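Local atomic coordinates of 11S globulin (Wrightia tinctoria, PDB entry 5WXU), a protein that probably serves as a seed storage protein, a hexameric nutrient reservoir of the 11S globulin family, and binds the plant hormone auxin. Residues B[345-351]-B[414-420]; B[363-369]-B[392-398]; B[421-427]-B[449-455]. All coordinates share one frame; numbering follows the deposited sequence.

How the interactions relate
All three contacts lie on the same side of the chain's centre, and each touches the second subunit of the hexamer. Interactions 1 and 2, with centres about 12 Å apart, belong to one antiparallel sheet of the C-terminal cupin domain: strands 343-349 and 393-399 are neighbours there, joined by Glu-347 O and Tyr-394 N. Along the chain interaction 2 is nested inside the loop closed by interaction 1. Interaction 3 follows in series, its centre about 12 Å from that of interaction 1 and 18 Å from that of interaction 2. Residues 421-427 lead from strand 416-418 into helix 425-428, and interaction 3 ties them to the end of helix 442-450, beside a bound auxin, so the cupin sheet is joined to the helices that follow it.

Interaction 1: residues B[345-351]-B[414-420]; sequences VPEWNNN and AKATALV. With PO4 (phosphate ion), chain O.
Asn-351 OD1 is gripped twice: Lys-415 N donates to it over 3.0 Å with a fairly straight N-H (163°), arriving tilted from the amide plane, and a water donates as well. That water also donates to Lys-415 O, which takes a further bond from Asn-350 N at 3.1 Å. Next along, Thr-417 OG1 gives its proton to Asn-350 OD1, in the amide plane and on a lone pair, though Asn-350 was modelled in two conformers and this bond is correspondingly less certain. Thr-417 N to Trp-348 O, at 2.7 Å, carries the ladder on, and Leu-419 N closes it on Pro-346 O. This is antiparallel pairing in the C-terminal cupin domain: strand 416-418 borders strand 343-349, whose backbone also bonds to Tyr-394 of strand 393-399. Trp-348 and Thr-417 form a hydrogen-bonded pair, and their side chains run side by side. A chi1 of 65° sets Trp-348 CG between the backbone N and the carbonyl carbon, which brings the indole over Thr-417; CG2 of that threonine faces the six-membered ring, 3.8 Å from the centroid. Leu-419 CG instead meets the ring edge, 3.9 Å from Trp-348 CZ3. The indole also stacks on Tyr-97 of the second subunit, and NE1 bonds to Gly-165 O there. Farther on, Val-420 CG2 packs on Pro-346 CG at 3.7 Å. At the other end Lys-415 bends at its last two torsions, and its NZ reaches O2 of a phosphate ion, probably from the crystallisation liquor, at 2.7 Å; Tyr-321 OH of the same chain and Thr-289 OG1 of the third subunit also bond to the phosphate.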
loop_
_atom_site.group_PDB
_atom_site.type_symbol
_atom_site.label_atom_id
_atom_site.label_comp_id
_atom_site.label_asym_id
_atom_site.label_seq_id
_atom_site.Cartn_x
_atom_site.Cartn_y
_atom_site.Cartn_z
ATOM N N VAL B 345 15.995 -17.766 -25.140
ATOM C CA VAL B 345 14.821 -17.844 -25.999
ATOM C C VAL B 345 14.517 -16.492 -26.624
ATOM O O VAL B 345 14.712 -15.468 -25.994
ATOM C CB VAL B 345 13.588 -18.402 -25.269
ATOM C CG1 VAL B 345 13.853 -19.848 -24.854
ATOM C CG2 VAL B 345 13.191 -17.553 -24.103
ATOM N N PRO B 346 14.058 -16.463 -27.889
ATOM C CA PRO B 346 13.529 -15.253 -28.467
ATOM C C PRO B 346 12.361 -14.720 -27.610
ATOM O O PRO B 346 11.536 -15.519 -27.084
ATOM C CB PRO B 346 12.965 -15.684 -29.803
ATOM C CG PRO B 346 13.111 -17.126 -29.882
ATOM C CD PRO B 346 13.892 -17.636 -28.775
ATOM N N GLU B 347 12.314 -13.407 -27.466
ATOM C CA GLU B 347 11.378 -12.808 -26.511
ATOM C C GLU B 347 11.268 -11.334 -26.717
ATOM O O GLU B 347 11.899 -10.790 -27.579
ATOM C CB GLU B 347 11.848 -13.080 -25.023
ATOM C CG GLU B 347 13.136 -12.383 -24.545
ATOM C CD GLU B 347 13.826 -13.033 -23.334
ATOM O OE1 GLU B 347 13.403 -14.104 -22.816
ATOM O OE2 GLU B 347 14.829 -12.427 -22.891
ATOM N N TRP B 348 10.447 -10.709 -25.888
ATOM C CA TRP B 348 10.387 -9.254 -25.812
ATOM C C TRP B 348 10.178 -8.884 -24.354
ATOM O O TRP B 348 9.632 -9.700 -23.558
ATOM C CB TRP B 348 9.265 -8.639 -26.617
ATOM C CG TRP B 348 7.808 -8.931 -26.220
ATOM C CD1 TRP B 348 6.987 -8.192 -25.384
ATOM C CD2 TRP B 348 7.004 -9.988 -26.704
ATOM N NE1 TRP B 348 5.758 -8.774 -25.311
ATOM C CE2 TRP B 348 5.733 -9.867 -26.118
ATOM C CE3 TRP B 348 7.252 -11.063 -27.575
ATOM C CZ2 TRP B 348 4.691 -10.756 -26.393
ATOM C CZ3 TRP B 348 6.207 -11.922 -27.901
ATOM C CH2 TRP B 348 4.943 -11.782 -27.275
ATOM N N ASN B 349 10.562 -7.681 -24.064
ATOM C CA ASN B 349 10.337 -7.075 -22.742
ATOM C C ASN B 349 8.961 -6.437 -22.766
ATOM O O ASN B 349 8.657 -5.548 -23.598
ATOM C CB ASN B 349 11.383 -6.019 -22.495
ATOM C CG ASN B 349 12.792 -6.574 -22.396
ATOM O OD1 ASN B 349 13.041 -7.538 -21.690
ATOM N ND2 ASN B 349 13.716 -5.945 -23.086
ATOM N N ASN B 350 8.110 -6.836 -21.846
ATOM C CA ASN B 350 6.767 -6.347 -21.933
ATOM C C ASN B 350 6.558 -5.016 -21.163
ATOM O O ASN B 350 5.711 -4.277 -21.557
ATOM C CB ASN B 350 5.762 -7.459 -21.634
ATOM C CG ASN B 350 6.071 -8.181 -20.358
ATOM O OD1 ASN B 350 6.263 -9.413 -20.326
ATOM N ND2 ASN B 350 6.151 -7.406 -19.276
ATOM N N ASN B 351 7.412 -4.682 -20.197
ATOM C CA ASN B 351 7.184 -3.512 -19.363
ATOM C C ASN B 351 8.410 -2.662 -19.115
ATOM O O ASN B 351 8.509 -2.047 -18.057
ATOM C CB ASN B 351 6.569 -3.976 -18.015
ATOM C CG ASN B 351 7.451 -4.925 -17.226
ATOM O OD1 ASN B 351 8.526 -5.304 -17.679
ATOM N ND2 ASN B 351 7.030 -5.281 -16.005
ATOM N N ALA B 414 10.686 -6.095 -13.933
ATOM C CA ALA B 414 10.701 -6.226 -15.362
ATOM C C ALA B 414 10.504 -7.712 -15.746
ATOM O O ALA B 414 11.071 -8.586 -15.161
ATOM C CB ALA B 414 11.997 -5.711 -15.887
ATOM N N LYS B 415 9.669 -7.952 -16.741
ATOM C CA LYS B 415 9.375 -9.317 -17.168
ATOM C C LYS B 415 9.480 -9.364 -18.685
ATOM O O LYS B 415 9.332 -8.324 -19.354
ATOM C CB LYS B 415 7.995 -9.747 -16.760
ATOM C CG LYS B 415 7.903 -10.217 -15.311
ATOM C CD LYS B 415 6.439 -10.339 -14.859
ATOM C CE LYS B 415 5.754 -9.001 -14.564
ATOM N NZ LYS B 415 6.184 -8.220 -13.349
ATOM N N ALA B 416 9.799 -10.544 -19.160
ATOM C CA ALA B 416 9.949 -10.766 -20.583
ATOM C C ALA B 416 8.918 -11.814 -20.945
ATOM O O ALA B 416 8.423 -12.570 -20.092
ATOM C CB ALA B 416 11.319 -11.233 -20.890
ATOM N N THR B 417 8.599 -11.854 -22.221
ATOM C CA THR B 417 7.630 -12.836 -22.737
ATOM C C THR B 417 8.397 -13.682 -23.776
ATOM O O THR B 417 9.073 -13.133 -24.670
ATOM C CB THR B 417 6.436 -12.147 -23.357
ATOM O OG1 THR B 417 5.724 -11.381 -22.346
ATOM C CG2 THR B 417 5.525 -13.164 -23.953
ATOM N N ALA B 418 8.369 -14.995 -23.582
ATOM C CA ALA B 418 9.080 -15.940 -24.416
ATOM C C ALA B 418 8.214 -16.386 -25.601
ATOM O O ALA B 418 6.976 -16.628 -25.490
ATOM C CB ALA B 418 9.499 -17.144 -23.598
ATOM N N LEU B 419 8.894 -16.609 -26.709
ATOM C CA LEU B 419 8.318 -17.218 -27.892
ATOM C C LEU B 419 8.701 -18.693 -28.083
ATOM O O LEU B 419 8.205 -19.346 -29.011
ATOM C CB LEU B 419 8.783 -16.411 -29.109
ATOM C CG LEU B 419 8.067 -15.074 -29.332
ATOM C CD1 LEU B 419 8.861 -14.228 -30.277
ATOM C CD2 LEU B 419 6.696 -15.410 -29.911
ATOM N N VAL B 420 9.552 -19.231 -27.223
ATOM C CA VAL B 420 10.024 -20.581 -27.244
ATOM C C VAL B 420 10.099 -21.078 -25.819
ATOM O O VAL B 420 10.476 -20.339 -24.937
ATOM C CB VAL B 420 11.426 -20.636 -27.886
ATOM C CG1 VAL B 420 12.062 -22.002 -27.676
ATOM C CG2 VAL B 420 11.344 -20.289 -29.382
HETATM P P PO4 O . 4.925 -9.696 -10.308
HETATM O O1 PO4 O . 4.972 -8.843 -9.056
HETATM O O2 PO4 O . 6.172 -9.689 -11.127
HETATM O O3 PO4 O . 4.673 -11.071 -9.676
HETATM O O4 PO4 O . 3.741 -9.182 -11.122
HETATM O O HOH W 1 10.103 -5.950 -19.547
#

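Interaction 2: residues B[363-369]-B[392-398]; sequences GRLQVGG and YVYLKQA
Gly-368 N points almost dead straight at Val-393 O, 2.7 Å away with an angle of 175° at the hydrogen, and Val-393 N answers with a more bent bond to Gly-368 O. Two more such reciprocal pairs follow, Gln-366 with Leu-395 and Arg-364 with Gln-397; Arg-364 N lies 2.8 Å from Gln-397 O. Between them the CA-H groups lean on carbonyls, as at Tyr-394 CA and Gln-366 O, 3.1 Å apart. Gly-363 needs its bareness, since a CB would collide with Gln-397 O. At the other end the Tyr-392 ring comes up against Gly-369: its CD2 is 3.6 Å from Gly-369 CA, where a CB would run into the ring, and Val-367 CG1 meets the ring edge 4.0 Å from CD2. Trimming Tyr-392 to an alanine is likely to leave a gap beside Val-367 CG1 and Gly-369 CA, and Cys-44 O and Leu-46 N without the hydroxyl they now share. The whole is a regular antiparallel ladder in the C-terminal cupin domain, with strand 361-368 lying along strand 393-399. One face carries Leu-365, Val-367, Tyr-394 and Lys-396. Leu-365, with CG anti to its N (chi1 171°), lies alongside Lys-396, CD1 to CG 3.9 Å, and packs on Phe-386 beyond; Tyr-394 touches Ile-388 and is fixed at its OH by Asn-349 OD1. The opposite face, with Gln-366 and Leu-395, looks to the second subunit. Fully extended, Arg-364 sends its guanidinium away from the ladder, where NE pairs with Asp-377, NH2 makes a salt bridge to Asp-230 of the second subunit, and Phe-233 of that subunit forms a cation-pi contact.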
loop_
_atom_site.group_PDB
_atom_site.type_symbol
_atom_site.label_atom_id
_atom_site.label_comp_id
_atom_site.label_asym_id
_atom_site.label_seq_id
_atom_site.Cartn_x
_atom_site.Cartn_y
_atom_site.Cartn_z
ATOM N N GLY B 363 28.704 -12.935 -29.215
ATOM C CA GLY B 363 27.584 -13.678 -29.791
ATOM C C GLY B 363 26.883 -12.943 -30.899
ATOM O O GLY B 363 27.325 -11.900 -31.327
ATOM N N ARG B 364 25.774 -13.506 -31.374
ATOM C CA ARG B 364 24.930 -12.915 -32.353
ATOM C C ARG B 364 23.643 -12.438 -31.652
ATOM O O ARG B 364 23.071 -13.159 -30.889
ATOM C CB ARG B 364 24.493 -13.967 -33.379
ATOM C CG ARG B 364 23.659 -13.466 -34.523
ATOM C CD ARG B 364 23.312 -14.584 -35.516
ATOM N NE ARG B 364 22.398 -14.160 -36.560
ATOM C CZ ARG B 364 21.871 -14.945 -37.492
ATOM N NH1 ARG B 364 22.138 -16.251 -37.531
ATOM N NH2 ARG B 364 21.054 -14.429 -38.366
ATOM N N LEU B 365 23.250 -11.227 -31.966
ATOM C CA LEU B 365 22.003 -10.599 -31.558
ATOM C C LEU B 365 21.165 -10.258 -32.809
ATOM O O LEU B 365 21.611 -9.622 -33.736
ATOM C CB LEU B 365 22.308 -9.338 -30.715
ATOM C CG LEU B 365 21.085 -8.456 -30.400
ATOM C CD1 LEU B 365 20.214 -9.119 -29.349
ATOM C CD2 LEU B 365 21.595 -7.101 -29.934
ATOM N N GLN B 366 19.926 -10.680 -32.813
ATOM C CA GLN B 366 18.945 -10.167 -33.749
ATOM C C GLN B 366 17.804 -9.469 -33.023
ATOM O O GLN B 366 17.319 -9.958 -31.988
ATOM C CB GLN B 366 18.426 -11.247 -34.649
ATOM C CG GLN B 366 17.436 -10.722 -35.653
ATOM C CD GLN B 366 17.210 -11.621 -36.814
ATOM O OE1 GLN B 366 17.043 -12.839 -36.656
ATOM N NE2 GLN B 366 17.151 -11.013 -38.017
ATOM N N VAL B 367 17.454 -8.306 -33.543
ATOM C CA VAL B 367 16.361 -7.513 -32.996
ATOM C C VAL B 367 15.365 -7.197 -34.099
ATOM O O VAL B 367 15.775 -6.788 -35.217
ATOM C CB VAL B 367 16.845 -6.206 -32.451
ATOM C CG1 VAL B 367 15.706 -5.458 -31.746
ATOM C CG2 VAL B 367 17.990 -6.424 -31.499
ATOM N N GLY B 368 14.094 -7.398 -33.784
ATOM C CA GLY B 368 12.927 -7.056 -34.627
ATOM C C GLY B 368 12.041 -5.942 -33.988
ATOM O O GLY B 368 11.787 -5.953 -32.767
ATOM N N GLY B 369 11.588 -5.005 -34.801
ATOM C CA GLY B 369 10.684 -3.934 -34.359
ATOM C C GLY B 369 9.406 -3.870 -35.166
ATOM O O GLY B 369 8.716 -4.886 -35.389
ATOM N N TYR B 392 10.286 -4.700 -28.454
ATOM C CA TYR B 392 11.032 -5.181 -29.632
ATOM C C TYR B 392 11.392 -6.656 -29.380
ATOM O O TYR B 392 11.820 -7.040 -28.296
ATOM C CB TYR B 392 12.331 -4.375 -29.833
ATOM C CG TYR B 392 12.133 -3.039 -30.515
ATOM C CD1 TYR B 392 11.389 -2.006 -29.932
ATOM C CD2 TYR B 392 12.826 -2.738 -31.692
ATOM C CE1 TYR B 392 11.230 -0.792 -30.584
ATOM C CE2 TYR B 392 12.699 -1.524 -32.307
ATOM C CZ TYR B 392 11.947 -0.537 -31.742
ATOM O OH TYR B 392 11.850 0.659 -32.358
ATOM N N VAL B 393 11.274 -7.491 -30.423
ATOM C CA VAL B 393 11.579 -8.898 -30.292
ATOM C C VAL B 393 13.073 -9.109 -30.467
ATOM O O VAL B 393 13.702 -8.450 -31.309
ATOM C CB VAL B 393 10.770 -9.730 -31.276
ATOM C CG1 VAL B 393 11.143 -11.197 -31.217
ATOM C CG2 VAL B 393 9.314 -9.607 -30.897
ATOM N N TYR B 394 13.651 -9.986 -29.672
ATOM C CA TYR B 394 15.096 -10.255 -29.819
ATOM C C TYR B 394 15.525 -11.652 -29.540
ATOM O O TYR B 394 14.921 -12.334 -28.713
ATOM C CB TYR B 394 15.939 -9.303 -28.972
ATOM C CG TYR B 394 15.697 -9.351 -27.473
ATOM C CD1 TYR B 394 14.532 -8.863 -26.936
ATOM C CD2 TYR B 394 16.692 -9.714 -26.604
ATOM C CE1 TYR B 394 14.334 -8.839 -25.585
ATOM C CE2 TYR B 394 16.504 -9.708 -25.225
ATOM C CZ TYR B 394 15.306 -9.260 -24.727
ATOM O OH TYR B 394 15.070 -9.201 -23.364
ATOM N N LEU B 395 16.622 -12.048 -30.178
ATOM C CA LEU B 395 17.226 -13.392 -30.024
ATOM C C LEU B 395 18.718 -13.232 -29.816
ATOM O O LEU B 395 19.306 -12.515 -30.583
ATOM C CB LEU B 395 17.238 -14.169 -31.353
ATOM C CG LEU B 395 15.958 -14.679 -31.912
ATOM C CD1 LEU B 395 15.351 -13.576 -32.744
ATOM C CD2 LEU B 395 16.226 -15.988 -32.673
ATOM N N LYS B 396 19.321 -13.993 -28.921
ATOM C CA LYS B 396 20.741 -13.952 -28.641
ATOM C C LYS B 396 21.270 -15.388 -28.739
ATOM O O LYS B 396 20.616 -16.339 -28.274
ATOM C CB LYS B 396 21.064 -13.401 -27.205
ATOM C CG LYS B 396 20.345 -12.109 -26.777
ATOM C CD LYS B 396 20.818 -11.549 -25.392
ATOM C CE LYS B 396 19.699 -11.333 -24.362
ATOM N NZ LYS B 396 19.660 -9.921 -23.831
ATOM N N GLN B 397 22.472 -15.535 -29.322
ATOM C CA GLN B 397 23.200 -16.811 -29.303
ATOM C C GLN B 397 24.654 -16.515 -29.031
ATOM O O GLN B 397 25.247 -15.623 -29.682
ATOM C CB GLN B 397 23.134 -17.512 -30.635
ATOM C CG GLN B 397 23.870 -18.859 -30.624
ATOM C CD GLN B 397 23.529 -19.721 -31.794
ATOM O OE1 GLN B 397 23.213 -19.234 -32.886
ATOM N NE2 GLN B 397 23.622 -21.037 -31.586
ATOM N N ALA B 398 25.217 -17.264 -28.123
ATOM C CA ALA B 398 26.641 -17.068 -27.758
ATOM C C ALA B 398 27.497 -17.621 -28.877
ATOM O O ALA B 398 27.118 -18.593 -29.572
ATOM C CB ALA B 398 27.012 -17.780 -26.494
#

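Interaction 3: residues B[421-427]-B[449-455]; sequences GRTSVIR and KYNREEI
Arg-427 lays its guanidinium between two walls: Tyr-450 CD1 lies over its centre on one face, 3.6 Å from CZ, and Arg-422 CA sits over the other. The tyrosine ring stands almost perpendicular (89°), so it is the ring's edge that presses on the cation. At the edge of the guanidinium, NH2 forms a salt bridge to Glu-453 OE2 at 2.6 Å, a weak bond by its angle, and a water joins NH1 to Glu-453 OE1. Arg-427 was modelled in two conformers, so this grip may not be permanent; it is also a residue that binds auxin, although none is bound to it in this chain. Lys-449, extended beyond CG, crosses Ile-426 at a slant, and its NZ meets Arg-427 O at 2.9 Å from above the carbonyl plane. The ammonium also bonds to Val-429 O of its own chain and makes a salt bridge to Asp-146 of the second subunit. Arg-422 grips the other end. Its backbone N bonds to Glu-454 O at 3.0 Å, while a bend at chi3 (-53°) brings NH1 to Glu-453 O, 2.7 Å away, in the guanidinium plane. Ile-455 CD1 lies over the guanidinium face, 3.3 Å from NH2, which itself donates to Glu-122 O of the third subunit. Arg-422 and Thr-423 both touch a bound auxin. A type I turn from Gly-421 to Ser-424 leads into the short, weakly bonded helix 425-428, N-capped by Ser-424 OG, which accepts from Arg-427 N; the contact thus ties the turn between strand 416-418 and that helix to the end of helix 442-450 and the chain running on to strand 457-458.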
loop_
_atom_site.group_PDB
_atom_site.type_symbol
_atom_site.label_atom_id
_atom_site.label_comp_id
_atom_site.label_asym_id
_atom_site.label_seq_id
_atom_site.Cartn_x
_atom_site.Cartn_y
_atom_site.Cartn_z
ATOM N N GLY B 421 9.875 -22.379 -25.626
ATOM C CA GLY B 421 10.100 -23.016 -24.324
ATOM C C GLY B 421 8.805 -23.194 -23.542
ATOM O O GLY B 421 7.718 -22.842 -23.994
ATOM N N ARG B 422 8.917 -23.704 -22.344
ATOM C CA ARG B 422 7.715 -24.078 -21.552
ATOM C C ARG B 422 6.901 -22.920 -21.125
ATOM O O ARG B 422 5.691 -23.083 -20.998
ATOM C CB ARG B 422 7.990 -24.981 -20.345
ATOM C CG ARG B 422 8.759 -26.184 -20.748
ATOM C CD ARG B 422 8.640 -27.285 -19.726
ATOM N NE ARG B 422 8.956 -26.992 -18.345
ATOM C CZ ARG B 422 10.187 -26.873 -17.802
ATOM N NH1 ARG B 422 11.350 -26.875 -18.562
ATOM N NH2 ARG B 422 10.263 -26.666 -16.463
ATOM N N THR B 423 7.511 -21.726 -21.020
ATOM C CA THR B 423 6.737 -20.520 -20.654
ATOM C C THR B 423 6.293 -19.716 -21.932
ATOM O O THR B 423 5.878 -18.567 -21.857
ATOM C CB THR B 423 7.564 -19.617 -19.764
ATOM O OG1 THR B 423 8.854 -19.318 -20.410
ATOM C CG2 THR B 423 7.804 -20.297 -18.431
ATOM N N SER B 424 6.368 -20.335 -23.101
ATOM C CA SER B 424 6.087 -19.597 -24.327
ATOM C C SER B 424 4.611 -19.169 -24.484
ATOM O O SER B 424 3.660 -19.827 -24.067
ATOM C CB SER B 424 6.527 -20.397 -25.570
ATOM O OG SER B 424 5.530 -21.343 -25.954
ATOM N N VAL B 425 4.458 -18.023 -25.108
ATOM C CA VAL B 425 3.150 -17.559 -25.581
ATOM C C VAL B 425 2.588 -18.527 -26.653
ATOM O O VAL B 425 1.406 -18.706 -26.739
ATOM C CB VAL B 425 3.296 -16.103 -26.033
ATOM C CG1 VAL B 425 4.193 -15.985 -27.212
ATOM C CG2 VAL B 425 1.944 -15.556 -26.403
ATOM N N ILE B 426 3.450 -19.182 -27.413
ATOM C CA ILE B 426 2.972 -20.200 -28.409
ATOM C C ILE B 426 2.197 -21.328 -27.687
ATOM O O ILE B 426 1.022 -21.678 -28.059
ATOM C CB ILE B 426 4.172 -20.721 -29.216
ATOM C CG1 ILE B 426 4.932 -19.583 -29.909
ATOM C CG2 ILE B 426 3.766 -21.880 -30.075
ATOM C CD1 ILE B 426 4.117 -18.672 -30.765
ATOM N N ARG B 427 2.723 -21.818 -26.579
ATOM C CA ARG B 427 2.084 -22.867 -25.784
ATOM C C ARG B 427 0.726 -22.442 -25.242
ATOM O O ARG B 427 -0.181 -23.237 -25.155
ATOM C CB ARG B 427 2.930 -23.311 -24.591
ATOM C CG ARG B 427 4.227 -24.056 -24.910
ATOM C CD ARG B 427 4.725 -24.761 -23.670
ATOM N NE ARG B 427 5.799 -25.689 -24.042
ATOM C CZ ARG B 427 5.989 -26.893 -23.529
ATOM N NH1 ARG B 427 5.196 -27.405 -22.605
ATOM N NH2 ARG B 427 6.997 -27.637 -24.003
ATOM N N LYS B 449 4.929 -25.878 -30.608
ATOM C CA LYS B 449 4.687 -25.818 -29.177
ATOM C C LYS B 449 5.717 -26.526 -28.295
ATOM O O LYS B 449 6.201 -25.938 -27.275
ATOM C CB LYS B 449 3.290 -26.382 -28.824
ATOM C CG LYS B 449 2.208 -25.361 -28.903
ATOM C CD LYS B 449 0.902 -25.850 -28.290
ATOM C CE LYS B 449 -0.205 -24.832 -28.374
ATOM N NZ LYS B 449 -1.249 -24.935 -27.276
ATOM N N TYR B 450 6.077 -27.778 -28.676
ATOM C CA TYR B 450 6.770 -28.695 -27.780
ATOM C C TYR B 450 8.200 -29.112 -28.044
ATOM O O TYR B 450 8.783 -29.745 -27.185
ATOM C CB TYR B 450 5.895 -29.941 -27.581
ATOM C CG TYR B 450 4.490 -29.613 -27.158
ATOM C CD1 TYR B 450 4.259 -28.907 -25.979
ATOM C CD2 TYR B 450 3.374 -29.972 -27.910
ATOM C CE1 TYR B 450 2.983 -28.606 -25.560
ATOM C CE2 TYR B 450 2.077 -29.651 -27.518
ATOM C CZ TYR B 450 1.878 -28.955 -26.332
ATOM O OH TYR B 450 0.647 -28.630 -25.876
ATOM N N ASN B 451 8.815 -28.731 -29.166
ATOM C CA ASN B 451 10.155 -29.249 -29.524
ATOM C C ASN B 451 11.239 -28.798 -28.536
ATOM O O ASN B 451 12.124 -29.576 -28.212
ATOM C CB ASN B 451 10.585 -28.905 -30.986
ATOM C CG ASN B 451 10.048 -29.920 -32.044
ATOM O OD1 ASN B 451 9.274 -30.778 -31.722
ATOM N ND2 ASN B 451 10.517 -29.817 -33.293
ATOM N N ARG B 452 11.154 -27.572 -28.051
ATOM C CA ARG B 452 12.020 -27.114 -26.949
ATOM C C ARG B 452 11.288 -27.208 -25.599
ATOM O O ARG B 452 10.274 -26.514 -25.386
ATOM C CB ARG B 452 12.475 -25.701 -27.208
ATOM C CG ARG B 452 13.371 -25.620 -28.447
ATOM C CD ARG B 452 14.751 -26.094 -28.083
ATOM N NE ARG B 452 15.687 -25.446 -28.928
ATOM C CZ ARG B 452 16.983 -25.389 -28.704
ATOM N NH1 ARG B 452 17.544 -26.005 -27.664
ATOM N NH2 ARG B 452 17.692 -24.758 -29.591
ATOM N N GLU B 453 11.832 -28.031 -24.709
ATOM C CA GLU B 453 11.285 -28.255 -23.386
ATOM C C GLU B 453 11.970 -27.412 -22.319
ATOM O O GLU B 453 11.595 -27.447 -21.188
ATOM C CB GLU B 453 11.333 -29.757 -23.014
ATOM C CG GLU B 453 10.254 -30.572 -23.765
ATOM C CD GLU B 453 8.812 -30.059 -23.506
ATOM O OE1 GLU B 453 8.482 -29.689 -22.323
ATOM O OE2 GLU B 453 8.011 -29.987 -24.487
ATOM N N GLU B 454 12.953 -26.625 -22.714
ATOM C CA GLU B 454 13.653 -25.745 -21.778
ATOM C C GLU B 454 12.746 -24.596 -21.393
ATOM O O GLU B 454 11.844 -24.280 -22.106
ATOM C CB GLU B 454 14.913 -25.111 -22.381
ATOM C CG GLU B 454 15.991 -26.121 -22.825
ATOM C CD GLU B 454 15.968 -26.454 -24.338
ATOM O OE1 GLU B 454 14.903 -26.588 -24.960
ATOM O OE2 GLU B 454 17.055 -26.554 -24.901
ATOM N N ILE B 455 13.085 -23.951 -20.281
ATOM C CA ILE B 455 12.610 -22.582 -19.973
ATOM C C ILE B 455 13.783 -21.654 -20.112
ATOM O O ILE B 455 14.803 -21.833 -19.409
ATOM C CB ILE B 455 12.048 -22.477 -18.539
ATOM C CG1 ILE B 455 10.761 -23.297 -18.443
ATOM C CG2 ILE B 455 11.784 -21.049 -18.165
ATOM C CD1 ILE B 455 10.092 -23.396 -17.035
HETATM O O HOH W 2 9.132 -24.512 -27.445
HETATM O O HOH W 3 6.840 -22.952 -27.645
HETATM O O HOH W 4 0.521 -26.411 -24.539
HETATM O O HOH W 5 5.770 -29.968 -21.854
#